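Local coordinates for hypothetical protein PH1109 (Pyrococcus horikoshii, PDB 2D59), which is of unknown function but belongs to the CoA-binding domain family, with a Rossmann-like fold of parallel strands and flanking helices, at residues F84-I98 against F107-A120. Sequence-based numbering, arbitrary orientation.
Sequences FVKPKLTMEYVEQAI and FQYNTYNREASKKA
With CG anti to the backbone N (chi1 -177°), the side chain of Lys119 reaches across to helix 87-98, while Met91, also anti at chi1 but bent further out, brings its thioether against it. This is the pairing of neighbouring helices on one side of a Rossmann-like parallel sheet: helix segments 87-98 and 114-120, which follow strands 80-83 and 104-107, run nearly parallel, 16° apart, with axes 8.3 Å from each other at closest approach. So close an approach suits alanine. Ala116 CB sits 3.7 Å from Val94 CG2, and Ala120 CB meets the other branch, Val94 CG1, at 3.6 Å; the two methyls of beta-branched Val94 thus each meet an alanine, one turn apart on helix 114-120. Farther out, Lys119 NZ forms a salt bridge to Glu95 OE1 on the anti side of the carboxylate, and the flexible Met91 chain lies across the lysine's aliphatic part. Thr90, at the start of the helix, turns its hydroxyl back to Pro87 O, which also accepts from Thr90 N, so a polar group can lie at the in-plane edge of the Phe107 ring. Beyond the strand ends, Gln108 bends so that its amide stacks on Phe84, the planes 22° apart, while its NE2 is held by Asp82. The amide lies over the CE1-CZ side of the ring, while Gln108 CG sits over its centre, 3.6 Å from the Phe84 centroid, in a CH-pi contact.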
# COMPACT_ATOMS: atom_id res chain seq x y z
N PHE A 84 3.46 -2.41 -4.60
CA PHE A 84 4.46 -1.90 -5.53
C PHE A 84 4.92 -3.00 -6.50
O PHE A 84 5.83 -2.78 -7.30
CB PHE A 84 5.66 -1.34 -4.77
CG PHE A 84 5.41 0.01 -4.16
CD1 PHE A 84 5.62 1.17 -4.91
CD2 PHE A 84 4.95 0.13 -2.86
CE1 PHE A 84 5.37 2.43 -4.36
CE2 PHE A 84 4.70 1.38 -2.30
CZ PHE A 84 4.91 2.53 -3.05
N VAL A 85 4.28 -4.16 -6.43
CA VAL A 85 4.65 -5.28 -7.30
C VAL A 85 3.87 -5.36 -8.61
O VAL A 85 2.82 -4.73 -8.77
CB VAL A 85 4.49 -6.63 -6.55
CG1 VAL A 85 5.42 -6.66 -5.35
CG2 VAL A 85 3.05 -6.84 -6.12
N LYS A 86 4.39 -6.15 -9.55
CA LYS A 86 3.78 -6.32 -10.86
C LYS A 86 2.36 -6.86 -10.74
O LYS A 86 2.05 -7.61 -9.83
CB LYS A 86 4.62 -7.29 -11.71
CG LYS A 86 6.12 -7.16 -11.48
CD LYS A 86 6.60 -5.72 -11.65
CE LYS A 86 8.00 -5.55 -11.08
NZ LYS A 86 8.05 -5.94 -9.64
N PRO A 87 1.48 -6.47 -11.68
CA PRO A 87 0.08 -6.91 -11.68
C PRO A 87 -0.11 -8.41 -11.44
O PRO A 87 -0.95 -8.81 -10.65
CB PRO A 87 -0.41 -6.48 -13.06
CG PRO A 87 0.36 -5.22 -13.29
CD PRO A 87 1.75 -5.60 -12.84
N LYS A 88 0.69 -9.22 -12.12
CA LYS A 88 0.60 -10.67 -12.01
C LYS A 88 0.90 -11.19 -10.60
O LYS A 88 0.53 -12.31 -10.26
CB LYS A 88 1.55 -11.33 -13.01
CG LYS A 88 1.33 -12.82 -13.20
CD LYS A 88 -0.01 -13.09 -13.87
CE LYS A 88 -0.23 -14.58 -14.10
NZ LYS A 88 -1.51 -14.85 -14.80
N LEU A 89 1.56 -10.37 -9.79
CA LEU A 89 1.92 -10.77 -8.43
C LEU A 89 1.01 -10.20 -7.34
O LEU A 89 1.11 -10.60 -6.18
CB LEU A 89 3.36 -10.37 -8.13
CG LEU A 89 4.42 -10.92 -9.09
CD1 LEU A 89 5.78 -10.34 -8.73
CD2 LEU A 89 4.45 -12.44 -9.01
N THR A 90 0.12 -9.29 -7.71
CA THR A 90 -0.77 -8.68 -6.73
C THR A 90 -1.83 -9.64 -6.18
O THR A 90 -2.28 -9.48 -5.05
CB THR A 90 -1.48 -7.44 -7.30
OG1 THR A 90 -2.33 -7.82 -8.39
CG2 THR A 90 -0.45 -6.43 -7.79
N MET A 91 -2.23 -10.62 -6.98
CA MET A 91 -3.24 -11.57 -6.54
C MET A 91 -2.83 -12.25 -5.24
O MET A 91 -3.60 -12.30 -4.28
CB MET A 91 -3.48 -12.63 -7.61
CG MET A 91 -4.51 -13.69 -7.22
SD MET A 91 -6.12 -12.99 -6.78
CE MET A 91 -6.95 -13.04 -8.37
N GLU A 92 -1.60 -12.77 -5.20
CA GLU A 92 -1.11 -13.44 -4.00
C GLU A 92 -1.20 -12.53 -2.78
O GLU A 92 -1.64 -12.95 -1.71
CB GLU A 92 0.33 -13.91 -4.22
CG GLU A 92 1.34 -12.78 -4.37
CD GLU A 92 2.71 -13.27 -4.79
OE1 GLU A 92 3.28 -14.15 -4.11
OE2 GLU A 92 3.22 -12.77 -5.82
N TYR A 93 -0.79 -11.27 -2.94
CA TYR A 93 -0.82 -10.32 -1.84
C TYR A 93 -2.22 -9.86 -1.48
O TYR A 93 -2.47 -9.48 -0.33
CB TYR A 93 0.09 -9.13 -2.15
CG TYR A 93 1.55 -9.51 -2.15
CD1 TYR A 93 2.28 -9.56 -3.33
CD2 TYR A 93 2.19 -9.88 -0.97
CE1 TYR A 93 3.62 -9.96 -3.34
CE2 TYR A 93 3.52 -10.28 -0.96
CZ TYR A 93 4.22 -10.32 -2.15
OH TYR A 93 5.54 -10.73 -2.14
N VAL A 94 -3.13 -9.88 -2.44
CA VAL A 94 -4.51 -9.48 -2.17
C VAL A 94 -5.13 -10.56 -1.29
O VAL A 94 -5.84 -10.26 -0.33
CB VAL A 94 -5.33 -9.35 -3.47
CG1 VAL A 94 -6.81 -9.20 -3.13
CG2 VAL A 94 -4.86 -8.14 -4.25
N GLU A 95 -4.86 -11.81 -1.63
CA GLU A 95 -5.37 -12.94 -0.86
C GLU A 95 -4.86 -12.84 0.57
O GLU A 95 -5.57 -13.14 1.53
CB GLU A 95 -4.93 -14.26 -1.50
CG GLU A 95 -5.54 -14.49 -2.88
CD GLU A 95 -5.01 -15.73 -3.57
OE1 GLU A 95 -5.53 -16.07 -4.66
OE2 GLU A 95 -4.08 -16.36 -3.04
N GLN A 96 -3.61 -12.40 0.71
CA GLN A 96 -2.99 -12.23 2.02
C GLN A 96 -3.69 -11.09 2.76
O GLN A 96 -4.04 -11.22 3.93
CB GLN A 96 -1.51 -11.90 1.88
CG GLN A 96 -0.62 -13.10 1.59
CD GLN A 96 0.82 -12.69 1.34
OE1 GLN A 96 1.31 -11.72 1.92
NE2 GLN A 96 1.51 -13.44 0.48
N ALA A 97 -3.89 -9.98 2.06
CA ALA A 97 -4.55 -8.82 2.64
C ALA A 97 -5.94 -9.22 3.14
O ALA A 97 -6.39 -8.75 4.18
CB ALA A 97 -4.67 -7.70 1.61
N ILE A 98 -6.60 -10.08 2.38
CA ILE A 98 -7.94 -10.55 2.73
C ILE A 98 -7.87 -11.32 4.03
O ILE A 98 -8.66 -11.08 4.94
CB ILE A 98 -8.52 -11.49 1.66
CG1 ILE A 98 -8.62 -10.75 0.33
CG2 ILE A 98 -9.91 -11.96 2.06
CD1 ILE A 98 -9.44 -9.49 0.41
N PHE A 107 -3.35 0.04 -5.03
CA PHE A 107 -2.54 -0.30 -6.19
C PHE A 107 -1.76 0.92 -6.66
O PHE A 107 -2.34 1.90 -7.13
CB PHE A 107 -3.43 -0.79 -7.34
CG PHE A 107 -4.04 -2.15 -7.11
CD1 PHE A 107 -3.38 -3.30 -7.52
CD2 PHE A 107 -5.29 -2.27 -6.51
CE1 PHE A 107 -3.96 -4.56 -7.33
CE2 PHE A 107 -5.88 -3.52 -6.31
CZ PHE A 107 -5.20 -4.67 -6.73
N GLN A 108 -0.44 0.88 -6.50
CA GLN A 108 0.40 1.99 -6.94
C GLN A 108 0.46 1.96 -8.47
O GLN A 108 -0.07 1.04 -9.10
CB GLN A 108 1.81 1.84 -6.35
CG GLN A 108 1.90 2.02 -4.84
CD GLN A 108 2.04 3.47 -4.42
OE1 GLN A 108 2.73 4.26 -5.06
NE2 GLN A 108 1.39 3.83 -3.31
N TYR A 109 1.09 2.96 -9.06
CA TYR A 109 1.19 3.04 -10.52
C TYR A 109 1.73 1.77 -11.17
O TYR A 109 2.70 1.17 -10.69
CB TYR A 109 2.06 4.24 -10.92
CG TYR A 109 1.48 5.58 -10.52
CD1 TYR A 109 0.19 5.94 -10.92
CD2 TYR A 109 2.21 6.49 -9.76
CE1 TYR A 109 -0.35 7.17 -10.57
CE2 TYR A 109 1.68 7.73 -9.41
CZ TYR A 109 0.40 8.06 -9.82
OH TYR A 109 -0.14 9.29 -9.49
N ASN A 110 1.08 1.37 -12.26
CA ASN A 110 1.47 0.19 -13.04
C ASN A 110 1.50 -1.13 -12.27
O ASN A 110 2.37 -1.96 -12.50
CB ASN A 110 2.85 0.43 -13.67
CG ASN A 110 2.89 1.68 -14.53
OD1 ASN A 110 2.71 2.79 -14.03
ND2 ASN A 110 3.12 1.51 -15.82
N THR A 111 0.54 -1.32 -11.36
CA THR A 111 0.47 -2.55 -10.59
C THR A 111 -0.93 -3.15 -10.63
O THR A 111 -1.15 -4.28 -10.18
CB THR A 111 0.81 -2.32 -9.10
OG1 THR A 111 -0.27 -1.61 -8.47
CG2 THR A 111 2.08 -1.50 -8.96
N TYR A 112 -1.89 -2.41 -11.17
CA TYR A 112 -3.27 -2.88 -11.19
C TYR A 112 -3.58 -4.12 -12.02
O TYR A 112 -3.16 -4.26 -13.17
CB TYR A 112 -4.19 -1.73 -11.62
CG TYR A 112 -5.64 -1.98 -11.30
CD1 TYR A 112 -6.51 -2.52 -12.25
CD2 TYR A 112 -6.15 -1.69 -10.04
CE1 TYR A 112 -7.85 -2.76 -11.95
CE2 TYR A 112 -7.48 -1.92 -9.72
CZ TYR A 112 -8.33 -2.45 -10.68
OH TYR A 112 -9.65 -2.66 -10.36
N ASN A 113 -4.33 -5.04 -11.40
CA ASN A 113 -4.77 -6.28 -12.03
C ASN A 113 -6.26 -6.37 -11.67
O ASN A 113 -6.61 -6.38 -10.49
CB ASN A 113 -4.03 -7.48 -11.44
CG ASN A 113 -4.51 -8.80 -12.00
OD1 ASN A 113 -4.05 -9.25 -13.05
ND2 ASN A 113 -5.46 -9.43 -11.32
N ARG A 114 -7.13 -6.44 -12.67
CA ARG A 114 -8.56 -6.49 -12.40
C ARG A 114 -9.03 -7.72 -11.63
O ARG A 114 -9.97 -7.64 -10.84
CB ARG A 114 -9.37 -6.34 -13.69
CG ARG A 114 -9.28 -7.51 -14.65
CD ARG A 114 -10.31 -7.34 -15.77
NE ARG A 114 -11.68 -7.41 -15.26
CZ ARG A 114 -12.26 -8.53 -14.86
NH1 ARG A 114 -13.51 -8.51 -14.40
NH2 ARG A 114 -11.61 -9.68 -14.93
N GLU A 115 -8.39 -8.86 -11.86
CA GLU A 115 -8.79 -10.08 -11.17
C GLU A 115 -8.50 -9.98 -9.67
O GLU A 115 -9.34 -10.33 -8.84
CB GLU A 115 -8.06 -11.29 -11.77
CG GLU A 115 -8.47 -11.60 -13.20
CD GLU A 115 -9.86 -12.22 -13.29
OE1 GLU A 115 -10.00 -13.40 -12.93
OE2 GLU A 115 -10.80 -11.52 -13.71
N ALA A 116 -7.31 -9.50 -9.33
CA ALA A 116 -6.92 -9.34 -7.93
C ALA A 116 -7.80 -8.29 -7.26
O ALA A 116 -8.21 -8.46 -6.11
CB ALA A 116 -5.46 -8.93 -7.85
N SER A 117 -8.09 -7.22 -7.98
CA SER A 117 -8.93 -6.15 -7.45
C SER A 117 -10.35 -6.64 -7.21
O SER A 117 -10.98 -6.30 -6.21
CB SER A 117 -8.96 -4.97 -8.42
OG SER A 117 -9.82 -3.94 -7.95
N LYS A 118 -10.85 -7.46 -8.13
CA LYS A 118 -12.20 -7.99 -8.02
C LYS A 118 -12.35 -8.84 -6.76
O LYS A 118 -13.32 -8.70 -6.02
CB LYS A 118 -12.54 -8.84 -9.25
CG LYS A 118 -13.95 -9.41 -9.23
CD LYS A 118 -14.23 -10.18 -10.51
CE LYS A 118 -15.64 -10.76 -10.51
NZ LYS A 118 -15.95 -11.48 -11.78
N LYS A 119 -11.38 -9.71 -6.51
CA LYS A 119 -11.42 -10.56 -5.33
C LYS A 119 -11.41 -9.69 -4.08
O LYS A 119 -12.17 -9.93 -3.13
CB LYS A 119 -10.23 -11.52 -5.32
CG LYS A 119 -10.22 -12.49 -4.15
CD LYS A 119 -9.13 -13.54 -4.30
CE LYS A 119 -9.36 -14.42 -5.51
NZ LYS A 119 -8.29 -15.44 -5.67
N ALA A 120 -10.56 -8.67 -4.07
CA ALA A 120 -10.47 -7.77 -2.94
C ALA A 120 -11.81 -7.07 -2.71
O ALA A 120 -12.27 -6.96 -1.57
CB ALA A 120 -9.38 -6.73 -3.18